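PDB 4MZQ: beta-alanyl-CoA:ammonia lyase 2 from Clostridium propionicum, which probably catalyses the elimination of ammonia from beta-alanyl-CoA and binds zinc and coenzyme A thioesters on a hot-dog fold. Local coordinates for residues L50-K55 / S121-K126; A89-K94 / T107-P112. All blocks are in the same frame, centred on the assembly; numbering follows the deposited sequence.

Contact 1 of 2, residues L50-K55 / S121-K126. With 1VU (propionyl Coenzyme A), chain M.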
loop_
_atom_site.group_PDB
_atom_site.type_symbol
_atom_site.label_atom_id
_atom_site.label_comp_id
_atom_site.label_asym_id
_atom_site.label_seq_id
_atom_site.Cartn_x
_atom_site.Cartn_y
_atom_site.Cartn_z
ATOM N N LEU A 50 20.362 2.039 12.829
ATOM C CA LEU A 50 19.313 3.042 12.969
ATOM C C LEU A 50 19.738 4.348 12.308
ATOM O O LEU A 50 20.874 4.823 12.485
ATOM C CB LEU A 50 18.982 3.288 14.448
ATOM C CG LEU A 50 18.425 2.092 15.230
ATOM C CD1 LEU A 50 18.507 2.345 16.738
ATOM C CD2 LEU A 50 16.984 1.792 14.822
ATOM N N PHE A 51 18.828 4.963 11.569
ATOM C CA PHE A 51 19.151 6.243 10.957
ATOM C C PHE A 51 19.165 7.339 12.024
ATOM O O PHE A 51 18.199 7.514 12.764
ATOM C CB PHE A 51 18.149 6.567 9.848
ATOM C CG PHE A 51 18.785 7.151 8.624
ATOM C CD1 PHE A 51 19.012 6.370 7.505
ATOM C CD2 PHE A 51 19.175 8.481 8.600
ATOM C CE1 PHE A 51 19.608 6.896 6.377
ATOM C CE2 PHE A 51 19.777 9.020 7.475
ATOM C CZ PHE A 51 19.995 8.227 6.359
ATOM N N LEU A 52 20.259 8.088 12.094
ATOM C CA LEU A 52 20.374 9.179 13.072
ATOM C C LEU A 52 19.707 10.473 12.610
ATOM O O LEU A 52 19.122 11.211 13.407
ATOM C CB LEU A 52 21.845 9.488 13.367
ATOM C CG LEU A 52 22.643 8.428 14.122
ATOM C CD1 LEU A 52 24.115 8.545 13.788
ATOM C CD2 LEU A 52 22.423 8.559 15.622
ATOM N N GLY A 53 19.879 10.785 11.334
ATOM C CA GLY A 53 19.364 12.024 10.789
ATOM C C GLY A 53 20.088 12.423 9.525
ATOM O O GLY A 53 20.976 11.714 9.043
ATOM N N TYR A 54 19.677 13.564 8.979
ATOM C CA TYR A 54 20.257 14.144 7.779
ATOM C C TYR A 54 20.745 15.563 8.018
ATOM O O TYR A 54 20.053 16.356 8.647
ATOM C CB TYR A 54 19.226 14.210 6.658
ATOM C CG TYR A 54 18.812 12.892 6.057
ATOM C CD1 TYR A 54 17.726 12.185 6.553
ATOM C CD2 TYR A 54 19.484 12.374 4.948
ATOM C CE1 TYR A 54 17.328 10.988 5.984
ATOM C CE2 TYR A 54 19.091 11.184 4.375
ATOM C CZ TYR A 54 18.016 10.494 4.895
ATOM O OH TYR A 54 17.641 9.309 4.308
ATOM N N LYS A 55 21.992 15.842 7.650
ATOM C CA LYS A 55 22.542 17.186 7.811
ATOM C C LYS A 55 21.791 18.119 6.870
ATOM O O LYS A 55 21.396 19.226 7.239
ATOM C CB LYS A 55 24.045 17.204 7.518
ATOM N N SER A 121 23.439 10.254 8.425
ATOM C CA SER A 121 24.268 9.414 9.267
ATOM C C SER A 121 23.453 8.297 9.886
ATOM O O SER A 121 22.266 8.471 10.167
ATOM C CB SER A 121 24.924 10.244 10.369
ATOM O OG SER A 121 25.811 11.202 9.822
ATOM N N LEU A 122 24.102 7.166 10.116
ATOM C CA LEU A 122 23.449 6.013 10.715
ATOM C C LEU A 122 24.264 5.521 11.905
ATOM O O LEU A 122 25.453 5.809 12.016
ATOM C CB LEU A 122 23.273 4.892 9.676
ATOM C CG LEU A 122 22.441 5.270 8.439
ATOM C CD1 LEU A 122 23.365 5.781 7.342
ATOM C CD2 LEU A 122 21.628 4.087 7.921
ATOM N N PHE A 123 23.602 4.762 12.773
ATOM C CA PHE A 123 24.117 4.332 14.066
ATOM C C PHE A 123 24.123 2.810 14.170
ATOM O O PHE A 123 23.124 2.167 13.879
ATOM C CB PHE A 123 23.244 4.936 15.164
ATOM C CG PHE A 123 23.530 4.432 16.556
ATOM C CD1 PHE A 123 24.477 5.068 17.346
ATOM C CD2 PHE A 123 22.822 3.369 17.094
ATOM C CE1 PHE A 123 24.737 4.638 18.635
ATOM C CE2 PHE A 123 23.078 2.923 18.392
ATOM C CZ PHE A 123 24.034 3.563 19.162
ATOM N N ILE A 124 25.249 2.249 14.605
ATOM C CA ILE A 124 25.282 0.868 15.056
ATOM C C ILE A 124 25.962 0.848 16.415
ATOM O O ILE A 124 27.123 1.223 16.525
ATOM C CB ILE A 124 26.043 -0.057 14.091
ATOM C CG1 ILE A 124 25.480 0.068 12.674
ATOM C CG2 ILE A 124 25.966 -1.512 14.577
ATOM C CD1 ILE A 124 26.241 -0.762 11.654
ATOM N N ALA A 125 25.223 0.455 17.448
ATOM C CA ALA A 125 25.782 0.343 18.786
ATOM C C ALA A 125 27.030 -0.534 18.752
ATOM O O ALA A 125 27.084 -1.505 17.994
ATOM C CB ALA A 125 24.743 -0.229 19.754
ATOM N N LYS A 126 28.026 -0.189 19.563
ATOM C CA LYS A 126 29.316 -0.871 19.528
ATOM C C LYS A 126 29.165 -2.389 19.628
ATOM O O LYS A 126 29.810 -3.130 18.881
ATOM C CB LYS A 126 30.226 -0.345 20.649
ATOM C CG LYS A 126 31.651 -0.907 20.645
ATOM C CD LYS A 126 32.385 -0.668 19.314
ATOM C CE LYS A 126 32.562 0.815 19.003
ATOM N NZ LYS A 126 33.321 1.089 17.723
HETATM O O14 1VU M . 31.227 9.482 18.009
HETATM P P2 1VU M . 30.328 8.600 17.163
HETATM O O15 1VU M . 29.856 7.362 17.877
HETATM O O16 1VU M . 30.848 8.377 15.763
HETATM O O13 1VU M . 29.024 9.520 16.895
HETATM C C23 1VU M . 27.981 9.681 17.859
HETATM C C22 1VU M . 27.272 10.974 17.527
HETATM O O12 1VU M . 28.160 12.059 17.190
HETATM C C16 1VU M . 26.415 10.536 16.347
HETATM N N2 1VU M . 25.184 11.317 16.167
HETATM C C21 1VU M . 24.876 11.906 15.018
HETATM N N6 1VU M . 25.527 11.969 13.843
HETATM C C20 1VU M . 24.980 12.658 12.832
HETATM N N5 1VU M . 23.807 13.286 12.954
HETATM C C19 1VU M . 23.125 13.238 14.116
HETATM N N4 1VU M . 21.941 13.870 14.239
HETATM C C18 1VU M . 23.661 12.539 15.181
HETATM N N3 1VU M . 23.263 12.313 16.453
HETATM C C17 1VU M . 24.211 11.557 17.052
HETATM O O11 1VU M . 25.990 9.208 16.643
HETATM C C15 1VU M . 26.875 8.647 17.621
HETATM C C14 1VU M . 26.086 8.329 18.890
HETATM O O10 1VU M . 25.547 9.519 19.481
HETATM P P1 1VU M . 24.719 9.421 20.853
HETATM O O8 1VU M . 25.541 8.598 21.821
HETATM O O9 1VU M . 24.235 10.783 21.255
HETATM O O7 1VU M . 23.494 8.503 20.337
HETATM P P 1VU M . 21.980 8.753 20.800
HETATM O O5 1VU M . 21.928 8.670 22.312
HETATM O O6 1VU M . 21.450 9.953 20.047
HETATM O O4 1VU M . 21.292 7.423 20.232
HETATM C C13 1VU M . 21.192 7.260 18.816
HETATM C C10 1VU M . 19.970 6.403 18.508
HETATM C C11 1VU M . 19.977 6.030 17.024
HETATM C C12 1VU M . 19.977 5.154 19.385
HETATM C C9 1VU M . 18.751 7.256 18.860
HETATM O O3 1VU M . 18.961 8.592 18.381
HETATM C C8 1VU M . 17.481 6.695 18.281
HETATM O O2 1VU M . 16.997 5.655 18.701
HETATM N N1 1VU M . 16.933 7.429 17.324
HETATM C C7 1VU M . 15.882 6.950 16.441
HETATM C C6 1VU M . 16.516 6.207 15.278
HETATM C C5 1VU M . 15.455 5.713 14.318
HETATM O O1 1VU M . 14.424 5.220 14.757
HETATM N N 1VU M . 15.728 5.855 13.016
HETATM C C4 1VU M . 14.762 5.499 11.975
HETATM C C3 1VU M . 14.501 3.993 11.808
HETATM S S 1VU M . 15.945 3.114 11.141
#

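Contact 2 of 2, residues A89-K94 / T107-P112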
loop_
_atom_site.group_PDB
_atom_site.type_symbol
_atom_site.label_atom_id
_atom_site.label_comp_id
_atom_site.label_asym_id
_atom_site.label_seq_id
_atom_site.Cartn_x
_atom_site.Cartn_y
_atom_site.Cartn_z
ATOM N N ALA A 89 19.926 11.111 -5.835
ATOM C CA ALA A 89 18.774 10.545 -6.548
ATOM C C ALA A 89 18.811 11.042 -7.977
ATOM O O ALA A 89 18.921 12.241 -8.208
ATOM C CB ALA A 89 17.457 10.937 -5.890
ATOM N N TRP A 90 18.732 10.112 -8.918
ATOM C CA TRP A 90 18.847 10.414 -10.340
ATOM C C TRP A 90 17.685 9.842 -11.141
ATOM O O TRP A 90 17.322 8.683 -10.952
ATOM C CB TRP A 90 20.146 9.832 -10.888
ATOM C CG TRP A 90 21.397 10.402 -10.319
ATOM C CD1 TRP A 90 22.123 9.905 -9.280
ATOM C CD2 TRP A 90 22.092 11.571 -10.774
ATOM N NE1 TRP A 90 23.230 10.697 -9.051
ATOM C CE2 TRP A 90 23.230 11.725 -9.958
ATOM C CE3 TRP A 90 21.857 12.503 -11.789
ATOM C CZ2 TRP A 90 24.134 12.776 -10.129
ATOM C CZ3 TRP A 90 22.754 13.538 -11.965
ATOM C CH2 TRP A 90 23.878 13.673 -11.132
ATOM N N LYS A 91 17.134 10.637 -12.060
ATOM C CA LYS A 91 16.102 10.155 -12.974
ATOM C C LYS A 91 16.736 9.679 -14.279
ATOM O O LYS A 91 17.442 10.439 -14.936
ATOM C CB LYS A 91 15.075 11.250 -13.265
ATOM C CG LYS A 91 13.869 10.769 -14.071
ATOM C CD LYS A 91 12.931 11.948 -14.381
ATOM C CE LYS A 91 12.619 12.795 -13.132
ATOM N NZ LYS A 91 11.407 13.640 -13.348
ATOM N N VAL A 92 16.470 8.433 -14.661
ATOM C CA VAL A 92 17.134 7.883 -15.836
ATOM C C VAL A 92 16.205 7.629 -17.011
ATOM O O VAL A 92 16.686 7.406 -18.120
ATOM C CB VAL A 92 17.886 6.566 -15.496
ATOM C CG1 VAL A 92 19.018 6.839 -14.497
ATOM C CG2 VAL A 92 16.919 5.510 -14.964
ATOM N N ALA A 93 14.891 7.722 -16.787
ATOM C CA ALA A 93 13.903 7.582 -17.849
ATOM C C ALA A 93 12.569 8.162 -17.391
ATOM O O ALA A 93 12.325 8.290 -16.191
ATOM C CB ALA A 93 13.760 6.108 -18.256
ATOM N N LYS A 94 11.703 8.519 -18.334
ATOM C CA LYS A 94 10.455 9.192 -17.974
ATOM C C LYS A 94 9.391 9.015 -19.050
ATOM O O LYS A 94 9.718 8.677 -20.188
ATOM C CB LYS A 94 10.725 10.676 -17.748
ATOM C CG LYS A 94 11.296 11.372 -18.989
ATOM C CD LYS A 94 11.372 12.888 -18.804
ATOM C CE LYS A 94 11.674 13.588 -20.131
ATOM N NZ LYS A 94 11.638 15.075 -20.006
ATOM N N THR A 107 10.900 7.919 -22.680
ATOM C CA THR A 107 12.277 8.034 -23.160
ATOM C C THR A 107 13.293 8.013 -22.019
ATOM O O THR A 107 12.927 8.090 -20.853
ATOM C CB THR A 107 12.443 9.322 -24.009
ATOM O OG1 THR A 107 13.707 9.301 -24.681
ATOM C CG2 THR A 107 12.319 10.583 -23.157
ATOM N N ALA A 108 14.565 7.861 -22.369
ATOM C CA ALA A 108 15.637 7.930 -21.398
ATOM C C ALA A 108 15.990 9.389 -21.135
ATOM O O ALA A 108 15.778 10.270 -21.988
ATOM C CB ALA A 108 16.858 7.156 -21.895
ATOM N N CYS A 109 16.508 9.634 -19.941
ATOM C CA CYS A 109 17.060 10.925 -19.588
ATOM C C CYS A 109 18.548 10.862 -19.874
ATOM O O CYS A 109 19.287 10.220 -19.131
ATOM C CB CYS A 109 16.799 11.248 -18.118
ATOM S SG CYS A 109 15.036 11.288 -17.678
ATOM N N GLU A 110 18.959 11.478 -20.977
ATOM C CA GLU A 110 20.370 11.592 -21.335
ATOM C C GLU A 110 20.747 13.069 -21.406
ATOM O O GLU A 110 20.403 13.752 -22.376
ATOM C CB GLU A 110 20.656 10.896 -22.672
ATOM C CG GLU A 110 20.321 9.400 -22.682
ATOM C CD GLU A 110 20.628 8.723 -24.013
ATOM O OE1 GLU A 110 20.281 9.292 -25.075
ATOM O OE2 GLU A 110 21.227 7.623 -23.992
ATOM N N PRO A 111 21.449 13.574 -20.376
ATOM C CA PRO A 111 21.936 12.841 -19.201
ATOM C C PRO A 111 20.864 12.655 -18.127
ATOM O O PRO A 111 19.802 13.284 -18.211
ATOM C CB PRO A 111 23.059 13.742 -18.684
ATOM C CG PRO A 111 22.563 15.106 -18.995
ATOM C CD PRO A 111 21.849 14.993 -20.326
ATOM N N PRO A 112 21.132 11.800 -17.130
ATOM C CA PRO A 112 20.161 11.697 -16.045
ATOM C C PRO A 112 19.962 13.037 -15.343
ATOM O O PRO A 112 20.840 13.912 -15.346
ATOM C CB PRO A 112 20.785 10.662 -15.099
ATOM C CG PRO A 112 22.220 10.623 -15.461
ATOM C CD PRO A 112 22.272 10.891 -16.928
HETATM O O HOH W 1 19.301 7.342 -18.815
#

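Contact 1 of 2, residues L50-K55 / S121-K126
Leu52 leans over Ser121 and Phe123 where the antiparallel strands 50-54 and 121-123 meet. Its CB lies 3.4 Å from Ser121 O. With chi1 -68° CG stands beside the backbone N and packs on Phe123 CB at 3.7 Å; chi2 (154°) then turns both methyls so that each touches strand and ligand. CD1 meets Leu122 O and the ribose oxygen O11 of propionyl-CoA, 3.5 Å away. CD2 reaches the pantetheine C13 and Phe123 CB. Two residues, Leu52 and Gly53, stand opposite the single Ser121, which makes a classic beta bulge. Leu52 N donates to Ser121 O at 2.8 Å, and Ser121 N donates to Gly53 O. Before the bulge, Leu50 and Phe123 exchange two backbone bonds. Phe51 takes the other face of the sheet, where Leu122 CG sits over its ring, 4.0 Å from the centroid, in a CH-pi contact. Phe123 offers a ring face to C12 of the ligand. Atom N of propionyl-CoA, the amide nitrogen nearer the sulfur, donates to Phe51 O at 3.0 Å. Ser121 OG meets the adenine at C20, 3.4 Å away. The two segments thus hold the ligand by apolar contact, a serine and the Phe51 carbonyl, with no charged side chain from them among these contacts.

Contact 2 of 2, residues A89-K94 / T107-P112
Cys109 presses against the backbone of strand 89-94, in the tight part of the contact. Its CB lies 3.3 Å from Lys91 O. A chi1 of -59° swings SG beside its own backbone N, near Ala93 N and the CG atoms of Lys91 and Lys94. Lys91 CG comes within 3.8 Å of Cys109 SG, and Lys94 CG is only slightly farther. Lys94 and Thr107 form an antiparallel hydrogen-bonded pair, with Lys94 N to Thr107 O at 2.8 Å and a return bond from Thr107 N. Thr107 OG1 is hydrogen-bonded to Gln133 of the third subunit. Ala93 and Ala108 follow as a non-hydrogen-bonded pair, their CA atoms 4.0 Å apart.

The pairing then changes. Cys109 N donates to Val92 O along a nearly straight N-H line (173°), yet it stands above the carbonyl plane, 62° out of it. A water donates to the same oxygen and to Cys109 O, so Val92 O receives two bonds. Beyond this point the chain turns through Glu110 and a cis peptide before Pro111. Pro112 returns tightly to the strand, its CA 3.2 Å from Lys91 O and its CB close by.

The solvent side is looser. Pro112 CB touches Trp90 CE3 at 3.9 Å, while Pro112 O lies at the edge of the indole. Val92 CG1 is farther from the same CB. The exposed Lys94 chain brings its CE no nearer than 4.3 Å to Thr107 CG2.

The contact belongs to the hairpin of strands 82-95 and 106-123. On the other side of 82-95, strand 68-78 brings Phe68 to Val92 and Ala93. Lys91 NZ forms a salt bridge with Asp67, and Ala89 rests on helix 27-45.

Overall arrangement
Both contacts use strand 106-123 of the five-stranded antiparallel sheet. Contact 2 pairs its start with the end of strand 82-95. Contact 1 pairs its end with the start of 50-59, an outer strand of the sheet within this chain. Their centres are 30 Å apart, on opposite sides of the chain's centre, and their nearest atoms are about 10 Å apart. Along the chain, residues 50-55 come first, then both segments of contact 2, then 121-126. Helix 27-45 packs against the sheet, as expected for a hot-dog fold. The interrupted strand 106-123 thus runs from the interface with the third subunit to the ligand-bearing interface with the second, which extends the sheet.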